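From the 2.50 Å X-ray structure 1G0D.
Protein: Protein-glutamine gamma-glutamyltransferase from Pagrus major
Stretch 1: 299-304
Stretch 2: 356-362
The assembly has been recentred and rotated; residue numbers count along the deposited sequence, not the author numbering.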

# COMPACT_ATOMS: atom_id res chain seq x y z
N ALA A 299 12.06 9.15 7.33
CA ALA A 299 13.31 8.71 7.93
C ALA A 299 13.45 7.18 7.92
O ALA A 299 13.75 6.55 8.95
CB ALA A 299 13.42 9.22 9.33
N HIS A 300 13.27 6.58 6.76
CA HIS A 300 13.40 5.12 6.64
C HIS A 300 14.84 4.63 6.81
O HIS A 300 15.11 3.61 7.45
CB HIS A 300 12.92 4.66 5.28
CG HIS A 300 12.82 3.18 5.18
ND1 HIS A 300 11.96 2.45 5.97
CD2 HIS A 300 13.46 2.29 4.40
CE1 HIS A 300 12.09 1.17 5.69
NE2 HIS A 300 12.99 1.04 4.73
N ASP A 301 15.73 5.37 6.15
CA ASP A 301 17.19 5.18 6.07
C ASP A 301 17.96 5.06 7.39
O ASP A 301 18.96 4.36 7.48
CB ASP A 301 17.76 6.40 5.37
CG ASP A 301 17.22 7.72 5.97
OD1 ASP A 301 16.09 8.11 5.60
OD2 ASP A 301 17.89 8.36 6.82
N VAL A 302 17.48 5.82 8.36
CA VAL A 302 18.02 5.96 9.70
C VAL A 302 18.15 4.65 10.52
O VAL A 302 18.92 4.56 11.50
CB VAL A 302 17.13 7.06 10.37
CG1 VAL A 302 16.53 6.61 11.65
CG2 VAL A 302 17.92 8.32 10.50
N ASP A 303 17.43 3.62 10.11
CA ASP A 303 17.52 2.36 10.82
C ASP A 303 17.24 2.50 12.33
O ASP A 303 18.03 2.11 13.19
CB ASP A 303 18.89 1.75 10.61
CG ASP A 303 18.90 0.27 10.87
OD1 ASP A 303 18.06 -0.44 10.26
OD2 ASP A 303 19.73 -0.17 11.70
N GLY A 304 16.09 3.09 12.63
CA GLY A 304 15.70 3.22 14.00
C GLY A 304 16.37 4.22 14.89
O GLY A 304 15.94 4.35 16.01
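Stretch 2 (356-362) PTPQELS

Stretch 2 lies against stretch 1 as an irregular, largely polar loop-to-turn contact, held by three direct hydrogen bonds and burying 394 Å² over both sides. Residues 300-302 have helical backbone angles without the regular bonds, and a type I turn runs from His300 to Asp303. Stretch 2 forms no regular helix or strand; Pro358 and Gln359 are extended, and the chain then bends at Glu360, whose CA lies 5.4 Å from CA of Asp303. The two chains run in broadly the same direction, with overlapping contacts: His300 meets Thr357 to Glu360, and Asp303 meets Gln359 to Leu361.

The His300 ring reaches across from a sideways CB. Its NE2 donates a weak bond, 3.2 Å long, to O of Pro358, near the plane of the ring, and lies 3.8 Å from CG2 of Thr357. Gln359 suits its place because its amide can donate to a backbone carbonyl: NE2 of Gln359 lies 2.9 Å from O of His300, although that oxygen is less surely placed. Asp303 offers a carboxylate to a backbone amide, with N of Leu361 2.8 Å from OD1 of Asp303 in a nearly straight bond. A water donates to O of Leu361 at 2.8 Å and, weakly, to OD2 of Asp303 at 3.5 Å, adding a second link between these two residues.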

# COMPACT_ATOMS: atom_id res chain seq x y z
N PRO A 356 5.43 -3.35 4.81
CA PRO A 356 6.01 -4.51 4.12
C PRO A 356 7.49 -4.33 3.68
O PRO A 356 8.21 -5.31 3.45
CB PRO A 356 5.07 -4.73 2.92
CG PRO A 356 3.92 -3.72 3.09
CD PRO A 356 4.42 -2.65 3.99
N THR A 357 7.90 -3.06 3.55
CA THR A 357 9.24 -2.68 3.16
C THR A 357 10.21 -3.06 4.27
O THR A 357 10.11 -2.56 5.40
CB THR A 357 9.33 -1.20 2.90
OG1 THR A 357 8.36 -0.81 1.91
CG2 THR A 357 10.72 -0.86 2.40
N PRO A 358 11.17 -3.95 3.96
CA PRO A 358 12.12 -4.36 4.99
C PRO A 358 12.85 -3.18 5.59
O PRO A 358 13.01 -2.14 4.95
CB PRO A 358 13.05 -5.36 4.27
CG PRO A 358 12.24 -5.86 3.09
CD PRO A 358 11.43 -4.63 2.67
N GLN A 359 13.25 -3.34 6.84
CA GLN A 359 13.94 -2.29 7.55
C GLN A 359 15.35 -2.27 7.10
O GLN A 359 16.01 -3.31 6.94
CB GLN A 359 13.92 -2.47 9.05
CG GLN A 359 14.46 -1.22 9.75
CD GLN A 359 13.86 0.16 9.28
OE1 GLN A 359 12.64 0.40 9.38
NE2 GLN A 359 14.74 1.07 8.80
N GLU A 360 15.79 -1.03 6.87
CA GLU A 360 17.11 -0.68 6.40
C GLU A 360 18.25 -1.68 6.61
O GLU A 360 18.63 -2.41 5.68
CB GLU A 360 17.50 0.69 7.00
CG GLU A 360 17.03 1.87 6.14
CD GLU A 360 17.94 2.18 4.95
OE1 GLU A 360 19.03 1.57 4.86
OE2 GLU A 360 17.58 3.04 4.12
N LEU A 361 18.73 -1.76 7.84
CA LEU A 361 19.88 -2.57 8.11
C LEU A 361 19.94 -4.05 8.56
O LEU A 361 20.83 -4.43 9.32
CB LEU A 361 20.80 -1.69 8.94
CG LEU A 361 21.50 -0.55 8.14
CD1 LEU A 361 20.99 -0.45 6.70
CD2 LEU A 361 21.29 0.80 8.83
N SER A 362 18.97 -4.86 8.12
CA SER A 362 19.01 -6.34 8.31
C SER A 362 18.41 -6.63 6.98
O SER A 362 17.18 -6.66 6.83
CB SER A 362 18.12 -6.90 9.39
OG SER A 362 18.63 -8.20 9.75
O HOH W 1 21.34 -3.26 11.86